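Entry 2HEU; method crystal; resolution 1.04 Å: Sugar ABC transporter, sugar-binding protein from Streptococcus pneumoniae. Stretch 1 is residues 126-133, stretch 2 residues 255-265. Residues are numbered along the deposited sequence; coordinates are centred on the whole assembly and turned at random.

Stretch 1 126-133: ANAYGIYY
Stretch 2 (255-265) PNGSWAITAIN

A short antiparallel strand pair can use a side chain to extend its hold beyond the last backbone bond, and this sugar-binding protein offers a worked example. Strand 129-133 (Tyr 129 phi/psi -145/143, Ile 131 -114/118) runs against strand 255-257, their directions 127° apart. At the hydrogen-bonded pair Gly 130 and Asn 256, Gly 130 N donates to Asn 256 O (3.0 Å) and Asn 256 N to Gly 130 O (2.9 Å). Non-hydrogen-bonded pairs flank it: Tyr 129 with Gly 257 (CA to CA 4.1 Å) and Ile 131 with Pro 255 (CA to CA 4.4 Å), where proline's missing amide hydrogen costs this ladder nothing.

Ladder and turn share Gly 257, and Ser 258, the next residue, extends the hold. Ser 258 N donates to Ala 128 O (2.8 Å), and its side chain, chi1 p, brings Ser 258 OG to accept from Ala 128 N at 3.0 Å, so a hydroxyl does the work of a backbone carbonyl. Ser 258 (-60/-24) and Trp 259 (-60/-26; chi1 p, chi2 80°) form the middle of a type I turn, closed by Ala 260 N to Gly 257 O at 3.1 Å. Tyr 132 OH also donates to Gly 257 O at 2.7 Å, with the acceptor at the ring edge, near its plane. A CB on Gly 257 would lie 2.2 Å from Trp 259 CH2, a clash that glycine avoids.

From this turn a helix continues through Asn 265, directed 17° from strand 129-133. Tyr 132 (-75/141, chi1 m, chi2 -91°) spans the gap. Ile 264, chi1 m and chi2 t, sets CD1 over one ring face, 4.0 Å from the Tyr 132 ring centroid, while Ala 260 CB packs 3.9 Å from Tyr 132 CE2.

On the sheet face shared by Tyr 129, Ile 131 (m, m) and Pro 255, the proline is buried: Pro 255 CB lies 3.6 Å from Ile 131 CD1 and 3.5 Å from Tyr 129 OH. Tyr 129, chi1 t and chi2 99°, lays one ring face over Asn 256 C.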

# COMPACT_ATOMS: atom_id res chain seq x y z
N ALA A 126 1.93 -7.00 0.87
CA ALA A 126 1.92 -5.58 0.53
C ALA A 126 0.54 -5.16 0.20
O ALA A 126 -0.30 -5.97 -0.16
CB ALA A 126 2.82 -5.30 -0.69
N ASN A 127 0.28 -3.86 0.30
CA ASN A 127 -0.90 -3.30 -0.26
C ASN A 127 -0.71 -2.90 -1.73
O ASN A 127 0.37 -2.95 -2.26
CB ASN A 127 -1.47 -2.18 0.64
CG ASN A 127 -0.48 -1.12 0.96
OD1 ASN A 127 0.29 -0.65 0.13
ND2 ASN A 127 -0.45 -0.73 2.19
N ALA A 128 -1.84 -2.54 -2.35
CA ALA A 128 -1.91 -2.10 -3.73
C ALA A 128 -3.00 -1.05 -3.82
O ALA A 128 -3.74 -0.82 -2.85
CB ALA A 128 -2.10 -3.25 -4.67
N TYR A 129 -3.14 -0.46 -4.99
CA TYR A 129 -4.14 0.59 -5.20
C TYR A 129 -4.70 0.53 -6.58
O TYR A 129 -3.99 0.24 -7.56
CB TYR A 129 -3.46 1.96 -4.97
CG TYR A 129 -4.42 3.13 -4.96
CD1 TYR A 129 -4.87 3.67 -3.77
CD2 TYR A 129 -4.89 3.69 -6.13
CE1 TYR A 129 -5.80 4.76 -3.73
CE2 TYR A 129 -5.76 4.75 -6.15
CZ TYR A 129 -6.22 5.31 -4.94
OH TYR A 129 -7.04 6.38 -4.99
N GLY A 130 -5.96 0.81 -6.72
CA GLY A 130 -6.57 0.86 -8.06
C GLY A 130 -8.03 1.28 -7.96
O GLY A 130 -8.43 2.00 -7.05
N ILE A 131 -8.81 0.81 -8.95
CA ILE A 131 -10.19 1.22 -9.05
C ILE A 131 -11.08 -0.00 -8.78
O ILE A 131 -11.01 -1.00 -9.50
CB ILE A 131 -10.59 1.80 -10.43
CG1 ILE A 131 -9.55 2.87 -10.88
CG2 ILE A 131 -11.95 2.34 -10.40
CD1 ILE A 131 -9.45 4.09 -9.98
N TYR A 132 -11.89 0.08 -7.71
CA TYR A 132 -12.99 -0.93 -7.52
C TYR A 132 -14.08 -0.64 -8.46
O TYR A 132 -14.43 0.53 -8.72
CB TYR A 132 -13.52 -0.81 -6.07
CG TYR A 132 -12.53 -1.28 -5.04
CD1 TYR A 132 -12.55 -2.62 -4.63
CD2 TYR A 132 -11.57 -0.47 -4.51
CE1 TYR A 132 -11.66 -3.09 -3.68
CE2 TYR A 132 -10.67 -0.94 -3.59
CZ TYR A 132 -10.73 -2.27 -3.17
OH TYR A 132 -9.85 -2.77 -2.23
N TYR A 133 -14.68 -1.72 -9.03
CA TYR A 133 -15.81 -1.51 -9.92
C TYR A 133 -16.81 -2.62 -9.74
O TYR A 133 -16.54 -3.73 -9.22
CB TYR A 133 -15.36 -1.43 -11.40
CG TYR A 133 -14.91 -2.73 -12.07
CD1 TYR A 133 -13.68 -3.29 -11.83
CD2 TYR A 133 -15.77 -3.36 -12.95
CE1 TYR A 133 -13.30 -4.45 -12.44
CE2 TYR A 133 -15.39 -4.56 -13.56
CZ TYR A 133 -14.14 -5.09 -13.31
OH TYR A 133 -13.78 -6.25 -13.92
N PRO A 255 -11.95 4.79 -6.31
CA PRO A 255 -10.49 4.59 -6.28
C PRO A 255 -10.05 4.41 -4.86
O PRO A 255 -10.31 5.25 -3.99
CB PRO A 255 -9.96 5.93 -6.87
CG PRO A 255 -11.00 6.95 -6.41
CD PRO A 255 -12.31 6.23 -6.48
N ASN A 256 -9.34 3.33 -4.59
CA ASN A 256 -8.87 3.14 -3.19
C ASN A 256 -7.83 1.99 -3.16
O ASN A 256 -7.52 1.36 -4.20
CB ASN A 256 -10.06 2.90 -2.25
CG ASN A 256 -9.88 3.63 -0.93
OD1 ASN A 256 -10.70 4.57 -0.61
ND2 ASN A 256 -8.90 3.33 -0.19
N GLY A 257 -7.33 1.77 -1.96
CA GLY A 257 -6.35 0.71 -1.79
C GLY A 257 -6.99 -0.63 -1.61
O GLY A 257 -8.19 -0.79 -1.37
N SER A 258 -6.12 -1.66 -1.63
CA SER A 258 -6.53 -3.05 -1.39
C SER A 258 -7.15 -3.28 -0.04
O SER A 258 -7.89 -4.24 0.14
CB SER A 258 -5.25 -3.94 -1.56
OG SER A 258 -4.16 -3.49 -0.79
N TRP A 259 -6.82 -2.39 0.91
CA TRP A 259 -7.36 -2.48 2.25
C TRP A 259 -8.90 -2.35 2.24
O TRP A 259 -9.58 -2.80 3.16
CB TRP A 259 -6.77 -1.40 3.16
CG TRP A 259 -6.83 -0.02 2.61
CD1 TRP A 259 -7.89 0.83 2.59
CD2 TRP A 259 -5.77 0.68 1.91
NE1 TRP A 259 -7.56 2.02 1.95
CE2 TRP A 259 -6.28 1.93 1.52
CE3 TRP A 259 -4.45 0.34 1.56
CZ2 TRP A 259 -5.48 2.86 0.81
CZ3 TRP A 259 -3.67 1.26 0.85
CH2 TRP A 259 -4.18 2.50 0.53
N ALA A 260 -9.48 -1.70 1.24
CA ALA A 260 -10.88 -1.34 1.26
C ALA A 260 -11.82 -2.54 1.11
O ALA A 260 -12.97 -2.45 1.51
CB ALA A 260 -11.20 -0.29 0.18
N ILE A 261 -11.35 -3.62 0.52
CA ILE A 261 -12.26 -4.74 0.24
C ILE A 261 -12.90 -5.28 1.54
O ILE A 261 -14.07 -5.67 1.52
CB ILE A 261 -11.56 -5.87 -0.54
CG1 ILE A 261 -12.57 -6.90 -1.03
CG2 ILE A 261 -10.40 -6.49 0.21
CD1 ILE A 261 -13.74 -6.38 -1.87
N THR A 262 -12.19 -5.26 2.63
CA THR A 262 -12.70 -5.75 3.88
C THR A 262 -13.93 -4.95 4.31
O THR A 262 -15.03 -5.49 4.64
CB THR A 262 -11.58 -5.57 4.92
OG1 THR A 262 -10.32 -6.15 4.42
CG2 THR A 262 -11.96 -6.22 6.23
N ALA A 263 -13.80 -3.60 4.24
CA ALA A 263 -14.89 -2.72 4.57
C ALA A 263 -16.06 -2.89 3.63
O ALA A 263 -17.23 -2.85 4.03
CB ALA A 263 -14.42 -1.28 4.62
N ILE A 264 -15.79 -3.01 2.33
CA ILE A 264 -16.85 -3.18 1.35
C ILE A 264 -17.62 -4.49 1.68
O ILE A 264 -18.88 -4.46 1.67
CB ILE A 264 -16.28 -3.24 -0.10
CG1 ILE A 264 -15.64 -1.88 -0.44
CG2 ILE A 264 -17.40 -3.60 -1.06
CD1 ILE A 264 -14.76 -1.96 -1.66
N ASN A 265 -16.94 -5.55 1.93
CA ASN A 265 -17.66 -6.85 2.16
C ASN A 265 -18.55 -6.77 3.37
O ASN A 265 -19.59 -7.45 3.38
CB ASN A 265 -16.69 -7.99 2.22
CG ASN A 265 -16.14 -8.40 0.90
OD1 ASN A 265 -16.82 -8.21 -0.13
ND2 ASN A 265 -14.98 -9.00 0.90